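Local coordinates for protein putative peptidase (Bacteroides fragilis, PDB 5DYN) that is one piece of a clostripain-family (C11) cysteine protease that probably cleaves and so activates the Bacteroides fragilis toxin, at residues A62-R67 with E78-Y84; G14-V18 with S50-L54; M43-A48 with R67-D71. All coordinates share one frame; numbering follows the deposited sequence.

Interaction 1. Residues A62-R67 with E78-Y84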
# COMPACT_ATOMS: atom_id res chain seq x y z
N ALA A 62 11.30 -20.72 -9.79
CA ALA A 62 11.61 -20.88 -8.37
C ALA A 62 11.96 -19.56 -7.68
O ALA A 62 12.66 -18.73 -8.25
CB ALA A 62 12.76 -21.87 -8.19
N PRO A 63 11.44 -19.36 -6.46
CA PRO A 63 11.71 -18.16 -5.67
C PRO A 63 13.20 -17.97 -5.42
O PRO A 63 13.95 -18.95 -5.41
CB PRO A 63 10.97 -18.41 -4.35
CG PRO A 63 9.92 -19.41 -4.70
CD PRO A 63 10.52 -20.28 -5.76
N ARG A 64 13.63 -16.73 -5.23
CA ARG A 64 15.04 -16.45 -5.00
C ARG A 64 15.23 -15.12 -4.29
O ARG A 64 14.60 -14.12 -4.64
CB ARG A 64 15.81 -16.48 -6.32
CG ARG A 64 15.19 -15.61 -7.40
CD ARG A 64 15.31 -16.25 -8.77
NE ARG A 64 14.75 -15.40 -9.82
CZ ARG A 64 13.50 -15.47 -10.27
NH1 ARG A 64 12.66 -16.37 -9.76
NH2 ARG A 64 13.09 -14.66 -11.22
N LEU A 65 16.10 -15.11 -3.29
CA LEU A 65 16.47 -13.88 -2.61
C LEU A 65 17.84 -13.43 -3.10
O LEU A 65 18.83 -14.14 -2.95
CB LEU A 65 16.49 -14.07 -1.10
CG LEU A 65 16.91 -12.82 -0.32
CD1 LEU A 65 15.98 -11.67 -0.63
CD2 LEU A 65 16.95 -13.11 1.18
N ILE A 66 17.88 -12.24 -3.70
CA ILE A 66 19.11 -11.72 -4.26
C ILE A 66 19.45 -10.36 -3.68
O ILE A 66 18.66 -9.76 -2.95
CB ILE A 66 19.02 -11.59 -5.79
CG1 ILE A 66 18.06 -10.47 -6.18
CG2 ILE A 66 18.60 -12.91 -6.42
CD1 ILE A 66 17.86 -10.31 -7.66
N ARG A 67 20.64 -9.87 -4.00
CA ARG A 67 21.09 -8.55 -3.59
C ARG A 67 21.65 -7.82 -4.80
O ARG A 67 22.48 -8.37 -5.52
CB ARG A 67 22.13 -8.65 -2.48
CG ARG A 67 22.72 -7.31 -2.08
CD ARG A 67 23.82 -7.47 -1.04
NE ARG A 67 24.31 -6.17 -0.59
CZ ARG A 67 25.28 -5.48 -1.18
NH1 ARG A 67 25.88 -5.98 -2.26
NH2 ARG A 67 25.65 -4.30 -0.71
N GLU A 78 23.69 -8.96 -9.77
CA GLU A 78 22.84 -9.75 -8.89
C GLU A 78 23.67 -10.70 -8.03
O GLU A 78 24.51 -11.43 -8.54
CB GLU A 78 21.82 -10.56 -9.70
CG GLU A 78 20.90 -9.74 -10.58
CD GLU A 78 19.95 -10.62 -11.37
OE1 GLU A 78 19.89 -11.83 -11.08
OE2 GLU A 78 19.26 -10.10 -12.27
N GLU A 79 23.41 -10.68 -6.73
CA GLU A 79 24.10 -11.58 -5.81
C GLU A 79 23.10 -12.51 -5.12
O GLU A 79 22.24 -12.05 -4.37
CB GLU A 79 24.88 -10.79 -4.76
CG GLU A 79 25.84 -9.76 -5.35
CD GLU A 79 26.43 -8.85 -4.30
OE1 GLU A 79 26.21 -9.11 -3.09
OE2 GLU A 79 27.12 -7.87 -4.67
N THR A 80 23.22 -13.81 -5.38
CA THR A 80 22.31 -14.78 -4.78
C THR A 80 22.56 -14.95 -3.29
O THR A 80 23.65 -15.34 -2.87
CB THR A 80 22.43 -16.15 -5.47
OG1 THR A 80 22.05 -16.02 -6.85
CG2 THR A 80 21.52 -17.17 -4.80
N ILE A 81 21.54 -14.65 -2.49
CA ILE A 81 21.62 -14.82 -1.04
C ILE A 81 21.06 -16.18 -0.63
O ILE A 81 21.63 -16.87 0.21
CB ILE A 81 20.86 -13.71 -0.30
CG1 ILE A 81 21.32 -12.33 -0.78
CG2 ILE A 81 21.02 -13.85 1.21
CD1 ILE A 81 22.81 -12.12 -0.68
N GLU A 82 19.93 -16.55 -1.23
CA GLU A 82 19.33 -17.86 -0.99
C GLU A 82 18.36 -18.22 -2.11
O GLU A 82 17.61 -17.38 -2.60
CB GLU A 82 18.61 -17.89 0.36
CG GLU A 82 18.11 -19.28 0.77
CD GLU A 82 17.46 -19.30 2.14
OE1 GLU A 82 17.35 -18.22 2.77
OE2 GLU A 82 17.05 -20.39 2.59
N ASN A 83 18.41 -19.48 -2.53
CA ASN A 83 17.41 -20.02 -3.45
C ASN A 83 16.39 -20.84 -2.67
O ASN A 83 16.72 -21.47 -1.67
CB ASN A 83 18.06 -20.88 -4.54
CG ASN A 83 18.87 -20.05 -5.52
OD1 ASN A 83 20.04 -20.35 -5.79
ND2 ASN A 83 18.26 -19.01 -6.07
N TYR A 84 15.15 -20.81 -3.13
CA TYR A 84 14.08 -21.50 -2.42
C TYR A 84 13.40 -22.52 -3.32
O TYR A 84 13.37 -22.36 -4.54
CB TYR A 84 13.05 -20.49 -1.90
CG TYR A 84 13.64 -19.40 -1.03
CD1 TYR A 84 13.79 -19.58 0.34
CD2 TYR A 84 14.05 -18.19 -1.58
CE1 TYR A 84 14.32 -18.59 1.14
CE2 TYR A 84 14.59 -17.19 -0.78
CZ TYR A 84 14.72 -17.40 0.58
OH TYR A 84 15.26 -16.42 1.38
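The beta hairpin of strands 64-70 and 76-83 lies at one side of the mixed sheet, with 76-83 outermost within the chain. Its antiparallel pairing is interrupted by a classic beta bulge. R64 pairs with N83 and L65 with E82. At the bulge the register shifts by one, so that I66 pairs with T80 and R67 with E79. The bulge lies in strand 76-83, where I81 and E82 both face L65. L65 O accepts from both amides, I81 N at 2.8 Å and E82 N at 3.2 Å. In return L65 N donates to E82 O at 2.8 Å.

On the L65 side of the sheet, Y84 lies alongside L65 and points the same way. L65 CB sits at the edge of the ring, near its plane, 3.7 Å from CE2 of Y84. Helix 92-105 covers Y84 through K97 and V98. I81 crosses L65 at a slant, and its CD1 reaches CB of R67.

R67 and E79 run side by side. CG of R67 is anti to the backbone N (chi1 176°) and the chain stays extended to NE. Its main polar partner, A48, lies outside the hairpin. Toward E79 it makes a weak salt bridge, NH1 of R67 to OE1 of E79 at 3.3 Å, with the two planes 34° apart.

Interaction 2. Residues G14-V18 with S50-L54; sequences GSRTV and SGNLL
V18, N52 and S50 have the most surface buried where the parallel strands 16-23 and 51-58 start side by side. These are the two parallel strands of a beta-alpha-beta crossover whose helix is 29-43.

N52 is held by backbone and side chain. Its N donates to R16 O at 2.7 Å, and its O accepts from V18 N at 2.8 Å. Its side chain crosses that of T17 on the same face of the sheet. CG of N52 is anti to its carbonyl carbon (chi1 -56°), which lets ND2 reach OG1 of T17 at 3.2 Å. T17 OG1 is tilted 30° from the amide plane. T17 OG1 also bonds to Y106 O, and N52 OD1 takes a bond from R67 NH2, so both ends of the amide are engaged.

V18 lies on the other face with L53. CD1 of L53 comes within 4.2 Å of V18 CB, and V18 O accepts from L54 N at 2.8 Å. At the start of the pair, S50 O accepts from R16 N at 3.1 Å, while CB of S50 rests against S15. OG of S50 turns to D47.

Strand 110-116 flanks 16-23, and strand 64-70 flanks 51-58. Helix 29-43 packs on L53 through M39 and M43. F73 of a neighbouring subunit packs on V18 and L53, and R16 bonds S74 O and D26 of that subunit.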
# COMPACT_ATOMS: atom_id res chain seq x y z
N GLY A 14 25.16 5.47 8.66
CA GLY A 14 24.35 5.94 7.55
C GLY A 14 23.79 4.87 6.63
O GLY A 14 23.14 5.17 5.63
N SER A 15 24.04 3.61 6.98
CA SER A 15 23.64 2.48 6.15
C SER A 15 22.13 2.22 6.19
O SER A 15 21.45 2.54 7.17
CB SER A 15 24.39 1.23 6.60
OG SER A 15 24.14 0.95 7.97
N ARG A 16 21.60 1.65 5.11
CA ARG A 16 20.19 1.28 5.06
C ARG A 16 19.98 -0.02 4.29
O ARG A 16 20.64 -0.27 3.28
CB ARG A 16 19.36 2.39 4.42
CG ARG A 16 17.86 2.17 4.56
CD ARG A 16 17.08 2.95 3.52
NE ARG A 16 17.23 4.39 3.67
CZ ARG A 16 16.41 5.17 4.37
NH1 ARG A 16 15.37 4.64 5.00
NH2 ARG A 16 16.63 6.47 4.44
N THR A 17 19.07 -0.85 4.77
CA THR A 17 18.71 -2.10 4.09
C THR A 17 17.24 -2.09 3.67
O THR A 17 16.36 -1.85 4.49
CB THR A 17 18.98 -3.33 4.97
OG1 THR A 17 20.38 -3.43 5.25
CG2 THR A 17 18.51 -4.60 4.27
N VAL A 18 16.99 -2.34 2.39
CA VAL A 18 15.63 -2.40 1.88
C VAL A 18 15.35 -3.74 1.22
O VAL A 18 16.06 -4.15 0.30
CB VAL A 18 15.35 -1.27 0.87
CG1 VAL A 18 13.94 -1.39 0.31
CG2 VAL A 18 15.56 0.09 1.52
N SER A 50 27.01 0.99 1.68
CA SER A 50 26.21 1.18 2.89
C SER A 50 24.73 0.85 2.64
O SER A 50 24.01 0.46 3.56
CB SER A 50 26.34 2.62 3.39
OG SER A 50 26.38 3.54 2.31
N GLY A 51 24.29 1.00 1.40
CA GLY A 51 22.92 0.67 1.04
C GLY A 51 22.78 -0.75 0.54
O GLY A 51 23.50 -1.18 -0.36
N ASN A 52 21.84 -1.49 1.13
CA ASN A 52 21.60 -2.87 0.74
C ASN A 52 20.21 -3.07 0.15
O ASN A 52 19.21 -3.08 0.88
CB ASN A 52 21.78 -3.81 1.93
CG ASN A 52 23.15 -3.68 2.57
OD1 ASN A 52 24.14 -4.19 2.06
ND2 ASN A 52 23.20 -2.99 3.71
N LEU A 53 20.13 -3.23 -1.17
CA LEU A 53 18.87 -3.54 -1.82
C LEU A 53 18.73 -5.04 -2.03
O LEU A 53 19.34 -5.61 -2.93
CB LEU A 53 18.73 -2.82 -3.15
CG LEU A 53 17.40 -3.07 -3.88
CD1 LEU A 53 16.22 -2.65 -3.01
CD2 LEU A 53 17.36 -2.35 -5.22
N LEU A 54 17.91 -5.67 -1.20
CA LEU A 54 17.65 -7.09 -1.34
C LEU A 54 16.33 -7.28 -2.07
O LEU A 54 15.39 -6.50 -1.91
CB LEU A 54 17.63 -7.78 0.02
CG LEU A 54 18.99 -8.26 0.54
CD1 LEU A 54 20.02 -7.14 0.62
CD2 LEU A 54 18.84 -8.91 1.89

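Interaction 3. Residues M43-A48 with R67-D71; sequences MRQVDA and RLGKD
A type I beta turn from M43 to V46 lies where helix 29-43 gives way to the loop, and K70 at the end of strand 64-70 reaches into it. The loop then leads to strand 51-58, so the contact ties the helix-to-strand connection of the beta-alpha-beta unit to the next strand of the sheet.

The K70 side chain carries most of the contact. Its chain is fully extended beyond CG, with CG anti to the carbonyl carbon (chi1 -61°). This length takes the ammonium group to the backbone of the turn. NZ of K70 donates to R44 O at 2.8 Å and to V46 O, also at 2.8 Å. It stands above both carbonyl planes, 41° out of the plane at R44 and 38° at V46. CE of K70 lies close to M43 O, 3.2 Å away. M43 O is the acceptor of the turn bond from V46 N. Lower down the same chain, CG and CD of K70 both lie against the methyl group of A48, CG at 3.7 Å from A48 CB.

Beside the lysine, M43 points toward the strand. Its CG meets L68 O and lies 4.3 Å from L68 CB. L68 is the centre of an inverse gamma turn and also packs on M39 and K40 of the helix.

Further along the loop, R67 NH2 donates to A48 O at 3.1 Å. The oxygen lies at the edge of the guanidinium, near its plane.

Two positive side chains thus bind three backbone carbonyls of the loop. The R44 and V46 oxygens probably help to stabilise the lysine's charge, and its two bonds hold both carbonyls to one strand residue.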
# COMPACT_ATOMS: atom_id res chain seq x y z
N MET A 43 19.94 1.56 -8.85
CA MET A 43 20.97 1.19 -7.89
C MET A 43 22.32 1.79 -8.27
O MET A 43 23.23 1.88 -7.44
CB MET A 43 21.06 -0.34 -7.79
CG MET A 43 21.99 -0.87 -6.72
SD MET A 43 21.89 0.02 -5.15
CE MET A 43 20.18 -0.19 -4.73
N ARG A 44 22.44 2.21 -9.53
CA ARG A 44 23.68 2.80 -10.03
C ARG A 44 24.04 4.09 -9.31
O ARG A 44 25.19 4.31 -8.95
CB ARG A 44 23.58 3.04 -11.54
CG ARG A 44 23.60 1.77 -12.37
CD ARG A 44 23.24 2.03 -13.82
NE ARG A 44 24.08 3.04 -14.44
CZ ARG A 44 23.67 4.27 -14.75
NH1 ARG A 44 22.43 4.65 -14.48
NH2 ARG A 44 24.51 5.13 -15.31
N GLN A 45 23.04 4.95 -9.11
CA GLN A 45 23.28 6.20 -8.39
C GLN A 45 23.02 6.02 -6.90
O GLN A 45 22.56 6.94 -6.22
CB GLN A 45 22.40 7.32 -8.96
CG GLN A 45 22.68 7.63 -10.43
CD GLN A 45 23.07 9.08 -10.66
OE1 GLN A 45 22.44 10.00 -10.14
NE2 GLN A 45 24.12 9.29 -11.46
N VAL A 46 23.34 4.83 -6.39
CA VAL A 46 23.21 4.51 -4.97
C VAL A 46 24.52 3.94 -4.42
O VAL A 46 25.13 3.06 -5.04
CB VAL A 46 22.07 3.51 -4.71
CG1 VAL A 46 22.05 3.07 -3.25
CG2 VAL A 46 20.73 4.10 -5.11
N ASP A 47 24.95 4.45 -3.27
CA ASP A 47 26.17 3.99 -2.62
C ASP A 47 26.02 2.55 -2.12
O ASP A 47 25.48 2.31 -1.04
CB ASP A 47 26.53 4.93 -1.47
CG ASP A 47 27.89 4.63 -0.88
OD1 ASP A 47 28.75 4.09 -1.61
OD2 ASP A 47 28.11 4.94 0.31
N ALA A 48 26.51 1.60 -2.91
CA ALA A 48 26.26 0.18 -2.65
C ALA A 48 27.12 -0.41 -1.54
O ALA A 48 27.10 -1.62 -1.32
CB ALA A 48 26.47 -0.62 -3.93
N ARG A 67 20.64 -9.87 -4.00
CA ARG A 67 21.09 -8.55 -3.59
C ARG A 67 21.65 -7.82 -4.80
O ARG A 67 22.48 -8.37 -5.52
CB ARG A 67 22.13 -8.65 -2.48
CG ARG A 67 22.72 -7.31 -2.08
CD ARG A 67 23.82 -7.47 -1.04
NE ARG A 67 24.31 -6.17 -0.59
CZ ARG A 67 25.28 -5.48 -1.18
NH1 ARG A 67 25.88 -5.98 -2.26
NH2 ARG A 67 25.65 -4.30 -0.71
N LEU A 68 21.20 -6.60 -5.02
CA LEU A 68 21.65 -5.81 -6.16
C LEU A 68 22.86 -4.96 -5.78
O LEU A 68 22.75 -3.74 -5.64
CB LEU A 68 20.52 -4.93 -6.69
CG LEU A 68 19.27 -5.67 -7.17
CD1 LEU A 68 18.30 -4.70 -7.83
CD2 LEU A 68 19.63 -6.80 -8.12
N GLY A 69 24.00 -5.61 -5.62
CA GLY A 69 25.23 -4.91 -5.30
C GLY A 69 25.98 -4.50 -6.55
O GLY A 69 25.52 -4.74 -7.67
N LYS A 70 27.13 -3.87 -6.37
CA LYS A 70 27.98 -3.48 -7.49
C LYS A 70 29.27 -4.29 -7.49
O LYS A 70 29.82 -4.56 -6.43
CB LYS A 70 28.30 -1.99 -7.44
CG LYS A 70 27.10 -1.08 -7.53
CD LYS A 70 27.52 0.37 -7.32
CE LYS A 70 26.38 1.33 -7.54
NZ LYS A 70 26.82 2.73 -7.29
N ASP A 71 29.75 -4.67 -8.67
CA ASP A 71 31.04 -5.33 -8.75
C ASP A 71 32.14 -4.30 -8.50
O ASP A 71 31.87 -3.11 -8.35
CB ASP A 71 31.23 -6.05 -10.09
CG ASP A 71 31.14 -5.13 -11.30
OD1 ASP A 71 31.28 -3.90 -11.17
OD2 ASP A 71 30.95 -5.66 -12.42

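Overall arrangement
All three contacts meet around strand 64-70 and its neighbour 51-58. R67 is shared by interactions 1 and 3, and its NH2 reaches N52 OD1 of interaction 2 at 3.2 Å. Interactions 2 and 3 are also joined by L68 N and L53 O, 3.0 Å apart and probably hydrogen-bonded. M43 CE packs on L53 CB. Their centres are about 10 Å apart, while that of interaction 1 lies about 17 Å from interaction 2 and 16 Å from interaction 3. Interaction 1 comes nearest the bound sodium ions, with the P63 side chain about 5 Å from one. The side chains of L53 and L68 are each about 12 Å from a bound sodium ion.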